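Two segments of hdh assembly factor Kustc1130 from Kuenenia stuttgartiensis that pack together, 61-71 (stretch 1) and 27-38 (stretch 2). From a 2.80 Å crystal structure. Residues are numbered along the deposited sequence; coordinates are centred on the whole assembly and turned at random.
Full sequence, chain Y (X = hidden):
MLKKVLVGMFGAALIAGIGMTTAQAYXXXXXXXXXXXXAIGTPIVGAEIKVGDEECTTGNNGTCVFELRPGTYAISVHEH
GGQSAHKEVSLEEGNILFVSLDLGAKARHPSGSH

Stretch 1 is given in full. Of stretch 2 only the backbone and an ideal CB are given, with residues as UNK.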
# COMPACT_ATOMS: atom_id res chain seq x y z
N ASN Y 61 23.08 13.94 72.13
CA ASN Y 61 21.68 13.56 72.28
C ASN Y 61 21.39 13.21 73.73
O ASN Y 61 20.32 13.53 74.24
CB ASN Y 61 21.37 12.23 71.58
CG ASN Y 61 21.44 12.30 70.07
OD1 ASN Y 61 22.45 12.72 69.50
ND2 ASN Y 61 20.38 11.86 69.42
N GLY Y 62 22.35 12.52 74.36
CA GLY Y 62 22.09 11.81 75.60
C GLY Y 62 21.20 10.59 75.35
O GLY Y 62 20.62 10.04 76.29
N THR Y 63 21.12 10.17 74.08
CA THR Y 63 20.22 9.11 73.67
C THR Y 63 21.00 8.01 72.96
O THR Y 63 21.81 8.29 72.08
CB THR Y 63 19.08 9.66 72.80
OG1 THR Y 63 18.46 10.72 73.53
CG2 THR Y 63 18.04 8.61 72.45
N CYS Y 64 20.74 6.77 73.37
CA CYS Y 64 21.28 5.58 72.72
C CYS Y 64 20.12 4.74 72.17
O CYS Y 64 19.09 4.59 72.82
CB CYS Y 64 22.07 4.74 73.72
SG CYS Y 64 23.65 5.46 74.23
N VAL Y 65 20.31 4.22 70.96
CA VAL Y 65 19.31 3.36 70.33
C VAL Y 65 19.86 1.94 70.29
O VAL Y 65 20.96 1.70 69.80
CB VAL Y 65 18.93 3.87 68.92
CG1 VAL Y 65 17.74 3.12 68.34
CG2 VAL Y 65 18.68 5.37 68.90
N PHE Y 66 19.07 0.99 70.81
CA PHE Y 66 19.46 -0.41 70.86
C PHE Y 66 18.49 -1.25 70.04
O PHE Y 66 17.28 -1.07 70.14
CB PHE Y 66 19.48 -0.90 72.31
CG PHE Y 66 20.41 -0.14 73.22
CD1 PHE Y 66 21.75 -0.48 73.31
CD2 PHE Y 66 19.94 0.92 73.98
CE1 PHE Y 66 22.60 0.23 74.14
CE2 PHE Y 66 20.79 1.63 74.81
CZ PHE Y 66 22.12 1.28 74.89
N GLU Y 67 19.05 -2.16 69.23
CA GLU Y 67 18.27 -3.15 68.52
C GLU Y 67 18.45 -4.50 69.22
O GLU Y 67 19.55 -5.04 69.24
CB GLU Y 67 18.71 -3.21 67.05
CG GLU Y 67 17.66 -3.79 66.13
CD GLU Y 67 18.17 -4.18 64.75
OE1 GLU Y 67 19.12 -4.99 64.67
OE2 GLU Y 67 17.62 -3.66 63.75
N LEU Y 68 17.36 -5.01 69.81
CA LEU Y 68 17.43 -6.15 70.71
C LEU Y 68 16.45 -7.23 70.28
O LEU Y 68 15.38 -6.93 69.76
CB LEU Y 68 17.09 -5.68 72.13
CG LEU Y 68 17.95 -4.56 72.70
CD1 LEU Y 68 17.24 -3.88 73.86
CD2 LEU Y 68 19.32 -5.07 73.14
N ARG Y 69 16.83 -8.50 70.53
CA ARG Y 69 15.94 -9.64 70.36
C ARG Y 69 14.91 -9.63 71.48
O ARG Y 69 15.18 -9.11 72.56
CB ARG Y 69 16.74 -10.94 70.37
CG ARG Y 69 17.55 -11.19 69.10
CD ARG Y 69 18.18 -12.58 69.05
NE ARG Y 69 19.07 -12.85 70.17
CZ ARG Y 69 20.37 -12.56 70.21
NH1 ARG Y 69 20.95 -11.99 69.17
NH2 ARG Y 69 21.08 -12.85 71.29
N PRO Y 70 13.69 -10.18 71.27
CA PRO Y 70 12.68 -10.24 72.32
C PRO Y 70 13.22 -10.82 73.63
O PRO Y 70 14.07 -11.71 73.61
CB PRO Y 70 11.63 -11.20 71.73
CG PRO Y 70 11.74 -11.01 70.24
CD PRO Y 70 13.22 -10.76 70.00
N GLY Y 71 12.74 -10.28 74.75
CA GLY Y 71 13.14 -10.74 76.07
C GLY Y 71 13.09 -9.62 77.11
O GLY Y 71 12.79 -8.48 76.77
N UNK Y 27 11.49 -14.36 59.91
CA UNK Y 27 12.37 -13.40 60.57
C UNK Y 27 11.66 -12.80 61.77
O UNK Y 27 10.61 -12.18 61.63
CB UNK Y 27 12.81 -12.30 59.60
N UNK Y 28 12.24 -13.01 62.96
CA UNK Y 28 11.76 -12.38 64.18
C UNK Y 28 12.24 -10.93 64.16
O UNK Y 28 13.44 -10.67 64.23
CB UNK Y 28 12.25 -13.12 65.43
N UNK Y 29 11.29 -10.00 64.01
CA UNK Y 29 11.62 -8.58 63.94
C UNK Y 29 12.10 -8.11 65.31
O UNK Y 29 11.38 -8.20 66.30
CB UNK Y 29 10.42 -7.76 63.47
N UNK Y 30 13.35 -7.60 65.41
CA UNK Y 30 13.92 -7.20 66.70
C UNK Y 30 13.23 -5.95 67.23
O UNK Y 30 12.69 -5.16 66.45
CB UNK Y 30 15.42 -6.96 66.57
N UNK Y 31 13.23 -5.81 68.56
CA UNK Y 31 12.68 -4.64 69.22
C UNK Y 31 13.69 -3.50 69.15
O UNK Y 31 14.90 -3.74 69.14
CB UNK Y 31 12.31 -4.95 70.67
N UNK Y 32 13.19 -2.26 69.07
CA UNK Y 32 14.03 -1.07 69.07
C UNK Y 32 13.78 -0.29 70.36
O UNK Y 32 12.65 0.09 70.64
CB UNK Y 32 13.75 -0.20 67.84
N UNK Y 33 14.85 -0.08 71.14
CA UNK Y 33 14.76 0.61 72.41
C UNK Y 33 15.62 1.87 72.37
O UNK Y 33 16.82 1.80 72.15
CB UNK Y 33 15.19 -0.31 73.56
N UNK Y 34 14.96 3.02 72.59
CA UNK Y 34 15.63 4.30 72.75
C UNK Y 34 15.77 4.58 74.24
O UNK Y 34 14.78 4.48 74.97
CB UNK Y 34 14.87 5.42 72.04
N UNK Y 35 16.98 4.94 74.68
CA UNK Y 35 17.19 5.32 76.07
C UNK Y 35 17.81 6.72 76.12
O UNK Y 35 18.89 6.94 75.58
CB UNK Y 35 18.08 4.30 76.79
N UNK Y 36 17.10 7.65 76.76
CA UNK Y 36 17.54 9.03 76.88
C UNK Y 36 17.93 9.30 78.33
O UNK Y 36 17.16 9.04 79.25
CB UNK Y 36 16.45 10.00 76.42
N UNK Y 37 19.15 9.83 78.51
CA UNK Y 37 19.67 10.18 79.82
C UNK Y 37 19.55 11.68 80.03
O UNK Y 37 20.15 12.48 79.31
CB UNK Y 37 21.12 9.73 79.97
N UNK Y 38 18.75 12.06 81.04
CA UNK Y 38 18.46 13.45 81.31
C UNK Y 38 18.98 13.80 82.71
O UNK Y 38 18.98 12.95 83.60
CB UNK Y 38 16.96 13.73 81.19

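The two stretches run antiparallel, with strand axes 4.6 Å apart at closest approach, so the backbone of stretch 2 already fixes which side of the sheet each position serves.

Position 27 lies beyond the reach of stretch 1, which leaves its identity free; it is Asp27. At position 28 the CB points toward stretch 1 and sits 5.2 Å from Pro70 CD. That gap suits a modest apolar group, and Val28 fills it, with CG1 3.8 Å from Pro70 CG. Position 29 points away, so almost anything would do; Lys29 is extended there, all four chi angles t.

Position 30 has phi near -70° and psi near 153°, a conformation open to many residues and comfortable for proline. Its nitrogen has no hydrogen bond to stretch 1, so proline is admitted among others, and a side chain here can lie beside the stem of Glu67. The deposited Pro30 lays its ring along Glu67, with CG 3.7 Å from Glu67 CD.

Pairing begins at position 31, whose N donates to Leu68 O (2.7 Å) and whose O accepts from Leu68 N (2.8 Å). Both bonds are backbone only; they ask only for a free N-H, which argues against proline. The CB shares a face with Leu68 and lies 3.8 Å from Leu68 O; apolar groups small or larger could follow, and Ala31 is one that covers little beyond its CB.

Position 32 is on the other face, with Glu67 and Val65. A long chain with an aliphatic stem could run along Val65, and the neighbouring carboxylate would tolerate a positive end. Lys32 brings its CE within 3.8 Å of Val65 CG1, while its NZ is hydrogen-bonded elsewhere in the structure.

Position 33 pairs with Phe66 through N to Phe66 O (2.8 Å) and its O from Phe66 N (2.7 Å). Its CB is 4.1 Å from Leu68 CD1, so leucine, isoleucine, valine or methionine would be reasonable. In Leu33, chi1 t and chi2 p accompany a contact of CD2 with Leu68 CD1 at 4.0 Å.

At position 34 the CB rises on the face that carries Thr63 and Val65, 4.5 Å from Thr63 CG2 and 4.9 Å from Val65 CG2. A broad apolar or aromatic side chain could cover both. Trp34 does so: Val65 CG2 lies 3.8 Å from the centroid of its six-membered ring, a CH-pi contact over the face, while Thr63 CG2 meets the ring edge.

Position 35 returns to the Phe66 face, its CB 4.3 Å from Phe66 CE2. Beta-branched aliphatics suit such a strand site, and Val35 places CG2 4.1 Å from that same CE2, at the ring edge.

At position 36 the CB is only 3.6 Å from Thr63 OG1, inviting a short polar group such as serine or threonine. Thr36 OG1 hydrogen-bonds Thr63 OG1 at 3.0 Å.

Position 37 donates its N to Gly62 O (2.7 Å); its CB points sideways, 3.7 Å from Gly62 O, so stretch 1 sets little beyond the need for an N-H and several residues would serve; Ala37 is deposited. Position 38 leaves the contact and is Ile38.

Stretch 2 27-38: DVKPAKLWVTAI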
# COMPACT_ATOMS: atom_id res chain seq x y z
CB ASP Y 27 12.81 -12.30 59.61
CG ASP Y 27 13.91 -12.74 58.66
OD1 ASP Y 27 14.97 -13.17 59.15
OD2 ASP Y 27 13.69 -12.66 57.43
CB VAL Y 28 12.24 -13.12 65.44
CG1 VAL Y 28 11.85 -12.40 66.72
CG2 VAL Y 28 11.75 -14.56 65.49
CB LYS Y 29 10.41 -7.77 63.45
CG LYS Y 29 10.74 -6.35 63.00
CD LYS Y 29 9.53 -5.44 62.91
CE LYS Y 29 9.90 -4.00 62.65
NZ LYS Y 29 8.71 -3.11 62.68
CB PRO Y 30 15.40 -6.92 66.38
CG PRO Y 30 15.41 -6.58 64.90
CD PRO Y 30 14.28 -7.39 64.29
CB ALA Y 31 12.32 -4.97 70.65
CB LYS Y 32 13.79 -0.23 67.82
CG LYS Y 32 15.05 0.31 67.14
CD LYS Y 32 14.78 1.13 65.89
CE LYS Y 32 16.03 1.70 65.25
NZ LYS Y 32 15.76 2.95 64.50
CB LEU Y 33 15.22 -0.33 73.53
CG LEU Y 33 15.24 0.27 74.93
CD1 LEU Y 33 13.84 0.41 75.50
CD2 LEU Y 33 16.10 -0.58 75.86
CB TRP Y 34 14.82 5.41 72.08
CG TRP Y 34 14.54 5.22 70.61
CD1 TRP Y 34 13.83 4.22 70.02
CD2 TRP Y 34 14.93 6.11 69.55
NE1 TRP Y 34 13.77 4.41 68.67
CE2 TRP Y 34 14.43 5.57 68.35
CE3 TRP Y 34 15.66 7.31 69.50
CZ2 TRP Y 34 14.64 6.18 67.12
CZ3 TRP Y 34 15.86 7.92 68.28
CH2 TRP Y 34 15.36 7.36 67.11
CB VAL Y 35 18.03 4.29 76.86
CG1 VAL Y 35 18.18 4.69 78.32
CG2 VAL Y 35 17.45 2.89 76.76
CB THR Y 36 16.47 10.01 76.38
OG1 THR Y 36 16.11 9.65 75.04
CG2 THR Y 36 16.93 11.45 76.40
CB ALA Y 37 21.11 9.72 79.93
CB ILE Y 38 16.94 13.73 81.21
CG1 ILE Y 38 16.24 12.88 80.15
CG2 ILE Y 38 16.68 15.21 80.96
CD1 ILE Y 38 14.74 12.93 80.25
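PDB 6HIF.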